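Local coordinates for protein ATP phosphoribosyltransferase (Methanobacterium thermoautotrophicum, PDB 2VD3) that probably catalyses the magnesium-dependent condensation of ATP with 5-phosphoribose 1-diphosphate, the first step of histidine biosynthesis, and binds histidine as an inhibitor, at residues A[6-11]-A[48-53]. Sequence-based numbering, arbitrary orientation.
Sequences RIAVPS and EVMFSR
Arg6 and Glu48 leave neighbouring parallel strands on the same face and run side by side, their guanidinium and carboxylate planes only 8° apart. With CG anti to its backbone N (chi1 -179°) and a bend at chi3, Arg6 donates from NE to Glu48 OE1 at 2.8 Å in a salt bridge, meeting it from above the carboxylate plane; NH1 adds a weak second bond to the same oxygen. Arginine's methylenes pack on Met50, the two side chains crossing obliquely with Arg6 CD 3.8 Å from Met50 CB, while its polar end also reaches Ala65 O through NH2. An alanine here would remove the guanidinium and the aliphatic chain, and would probably leave Glu48 OE1 less firmly placed and Met50 CB less covered. The strands belong to the parallel part of the sheet in the periplasmic-binding-protein-like catalytic region, 6-10 lying between 48-52 and 68-72, with helix 57-63 packed over Ala8 and Met50. Along the pair, Ile7 N donates almost straight to Glu48 O (2.9 Å, 173°), and Val9 N likewise to Met50 O. On the opposite face, branching at CB lets Val49 meet two neighbours: its CG2 lies 3.8 Å from Ile7 CG2, its CG1 3.9 Å from Val9 CG2. That same CG1 sits over one face of the Phe51 ring, offset toward its rim. Beyond Pro10, Ser11 turns its N and OG to Ser52 O in two weak bonds.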
ATOM      1  N   ARG A   6     -30.731   6.258   5.441  1.00 49.65           N
ATOM      2  CA  ARG A   6     -29.412   5.927   4.962  1.00 48.99           C
ATOM      3  C   ARG A   6     -28.648   7.230   4.808  1.00 48.35           C
ATOM      4  O   ARG A   6     -29.100   8.147   4.119  1.00 48.19           O
ATOM      5  CB  ARG A   6     -29.515   5.169   3.632  1.00 48.89           C
ATOM      6  CG  ARG A   6     -28.179   4.743   3.035  1.00 49.28           C
ATOM      7  CD  ARG A   6     -28.338   4.232   1.607  1.00 49.27           C
ATOM      8  NE  ARG A   6     -28.910   2.892   1.609  1.00 51.05           N
ATOM      9  CZ  ARG A   6     -29.589   2.348   0.605  1.00 51.15           C
ATOM     10  NH1 ARG A   6     -30.072   1.123   0.738  1.00 50.04           N
ATOM     11  NH2 ARG A   6     -29.795   3.025  -0.521  1.00 52.90           N
ATOM     12  N   ILE A   7     -27.506   7.317   5.484  1.00 47.90           N
ATOM     13  CA  ILE A   7     -26.607   8.466   5.348  1.00 47.43           C
ATOM     14  C   ILE A   7     -25.331   8.122   4.569  1.00 47.13           C
ATOM     15  O   ILE A   7     -24.631   7.140   4.870  1.00 47.14           O
ATOM     16  CB  ILE A   7     -26.285   9.145   6.709  1.00 47.41           C
ATOM     17  CG1 ILE A   7     -25.245  10.259   6.538  1.00 47.81           C
ATOM     18  CG2 ILE A   7     -25.825   8.141   7.740  1.00 47.00           C
ATOM     19  CD1 ILE A   7     -25.480  11.460   7.474  1.00 48.46           C
ATOM     20  N   ALA A   8     -25.057   8.948   3.565  1.00 46.49           N
ATOM     21  CA  ALA A   8     -23.897   8.802   2.711  1.00 46.25           C
ATOM     22  C   ALA A   8     -22.693   9.461   3.367  1.00 46.18           C
ATOM     23  O   ALA A   8     -22.703  10.651   3.668  1.00 46.04           O
ATOM     24  CB  ALA A   8     -24.172   9.407   1.339  1.00 46.10           C
ATOM     25  N   VAL A   9     -21.658   8.671   3.601  1.00 46.45           N
ATOM     26  CA  VAL A   9     -20.468   9.147   4.303  1.00 46.75           C
ATOM     27  C   VAL A   9     -19.267   8.868   3.416  1.00 46.88           C
ATOM     28  O   VAL A   9     -19.165   7.783   2.847  1.00 46.86           O
ATOM     29  CB  VAL A   9     -20.335   8.455   5.690  1.00 47.00           C
ATOM     30  CG1 VAL A   9     -18.988   8.734   6.351  1.00 46.47           C
ATOM     31  CG2 VAL A   9     -21.494   8.881   6.604  1.00 46.85           C
ATOM     32  N   PRO A  10     -18.380   9.863   3.249  1.00 47.52           N
ATOM     33  CA  PRO A  10     -17.194   9.658   2.412  1.00 47.99           C
ATOM     34  C   PRO A  10     -16.365   8.467   2.859  1.00 48.75           C
ATOM     35  O   PRO A  10     -16.228   8.218   4.064  1.00 48.75           O
ATOM     36  CB  PRO A  10     -16.430  10.975   2.564  1.00 47.84           C
ATOM     37  CG  PRO A  10     -17.521  11.966   2.832  1.00 47.50           C
ATOM     38  CD  PRO A  10     -18.436  11.243   3.767  1.00 47.16           C
ATOM     39  N   SER A  11     -15.844   7.733   1.876  1.00 49.71           N
ATOM     40  CA  SER A  11     -15.104   6.489   2.096  1.00 50.54           C
ATOM     41  C   SER A  11     -13.602   6.706   2.170  1.00 51.36           C
ATOM     42  O   SER A  11     -12.901   5.983   2.879  1.00 51.65           O
ATOM     43  CB  SER A  11     -15.414   5.487   0.988  1.00 50.59           C
ATOM     44  OG  SER A  11     -15.497   6.135  -0.269  1.00 50.14           O
ATOM     45  N   GLU A  48     -28.609   3.607   8.881  1.00 48.14           N
ATOM     46  CA  GLU A  48     -27.501   2.917   8.235  1.00 48.11           C
ATOM     47  C   GLU A  48     -26.580   3.897   7.491  1.00 47.66           C
ATOM     48  O   GLU A  48     -26.956   5.041   7.189  1.00 47.47           O
ATOM     49  CB  GLU A  48     -27.995   1.793   7.321  1.00 48.25           C
ATOM     50  CG  GLU A  48     -28.177   2.207   5.881  1.00 49.58           C
ATOM     51  CD  GLU A  48     -29.033   1.251   5.078  1.00 51.04           C
ATOM     52  OE1 GLU A  48     -29.528   1.686   4.014  1.00 50.94           O
ATOM     53  OE2 GLU A  48     -29.214   0.083   5.503  1.00 51.79           O
ATOM     54  N   VAL A  49     -25.366   3.435   7.216  1.00 47.01           N
ATOM     55  CA  VAL A  49     -24.366   4.250   6.550  1.00 46.51           C
ATOM     56  C   VAL A  49     -24.023   3.617   5.218  1.00 46.79           C
ATOM     57  O   VAL A  49     -23.780   2.405   5.142  1.00 46.66           O
ATOM     58  CB  VAL A  49     -23.102   4.433   7.432  1.00 46.20           C
ATOM     59  CG1 VAL A  49     -21.921   4.956   6.618  1.00 45.10           C
ATOM     60  CG2 VAL A  49     -23.414   5.367   8.598  1.00 45.97           C
ATOM     61  N   MET A  50     -24.060   4.435   4.167  1.00 46.90           N
ATOM     62  CA  MET A  50     -23.534   4.043   2.871  1.00 47.57           C
ATOM     63  C   MET A  50     -22.206   4.739   2.595  1.00 47.24           C
ATOM     64  O   MET A  50     -22.138   5.970   2.548  1.00 47.74           O
ATOM     65  CB  MET A  50     -24.523   4.347   1.741  1.00 47.47           C
ATOM     66  CG  MET A  50     -24.002   3.867   0.385  1.00 47.91           C
ATOM     67  SD  MET A  50     -25.101   4.087  -1.021  1.00 49.07           S
ATOM     68  CE  MET A  50     -25.249   5.874  -1.050  1.00 45.35           C
ATOM     69  N   PHE A  51     -21.161   3.945   2.400  1.00 46.79           N
ATOM     70  CA  PHE A  51     -19.865   4.474   2.012  1.00 46.38           C
ATOM     71  C   PHE A  51     -19.822   4.839   0.530  1.00 46.18           C
ATOM     72  O   PHE A  51     -19.898   3.985  -0.347  1.00 46.14           O
ATOM     73  CB  PHE A  51     -18.750   3.501   2.385  1.00 46.35           C
ATOM     74  CG  PHE A  51     -18.574   3.337   3.859  1.00 46.41           C
ATOM     75  CD1 PHE A  51     -18.717   2.093   4.452  1.00 46.89           C
ATOM     76  CD2 PHE A  51     -18.281   4.444   4.666  1.00 47.00           C
ATOM     77  CE1 PHE A  51     -18.555   1.941   5.829  1.00 48.05           C
ATOM     78  CE2 PHE A  51     -18.133   4.314   6.033  1.00 46.62           C
ATOM     79  CZ  PHE A  51     -18.266   3.059   6.622  1.00 47.93           C
ATOM     80  N   SER A  52     -19.689   6.131   0.276  1.00 45.97           N
ATOM     81  CA  SER A  52     -19.723   6.676  -1.054  1.00 45.85           C
ATOM     82  C   SER A  52     -18.536   7.592  -1.216  1.00 45.69           C
ATOM     83  O   SER A  52     -18.090   8.180  -0.238  1.00 46.42           O
ATOM     84  CB  SER A  52     -21.007   7.487  -1.219  1.00 46.20           C
ATOM     85  OG  SER A  52     -22.155   6.677  -1.038  1.00 46.29           O
ATOM     86  N   ARG A  53     -18.015   7.715  -2.435  1.00 45.18           N
ATOM     87  CA  ARG A  53     -17.015   8.738  -2.728  1.00 44.50           C
ATOM     88  C   ARG A  53     -17.617  10.136  -2.618  1.00 44.01           C
ATOM     89  O   ARG A  53     -18.767  10.371  -3.015  1.00 43.76           O
ATOM     90  CB  ARG A  53     -16.375   8.511  -4.099  1.00 44.99           C
ATOM     91  CG  ARG A  53     -15.174   7.556  -4.033  1.00 46.02           C
ATOM     92  CD  ARG A  53     -14.580   7.294  -5.393  1.00 49.17           C
ATOM     93  NE  ARG A  53     -13.540   6.264  -5.342  1.00 52.31           N
ATOM     94  CZ  ARG A  53     -12.936   5.746  -6.412  1.00 53.45           C
ATOM     95  NH1 ARG A  53     -12.004   4.812  -6.259  1.00 53.84           N
ATOM     96  NH2 ARG A  53     -13.259   6.153  -7.637  1.00 53.84           N
TER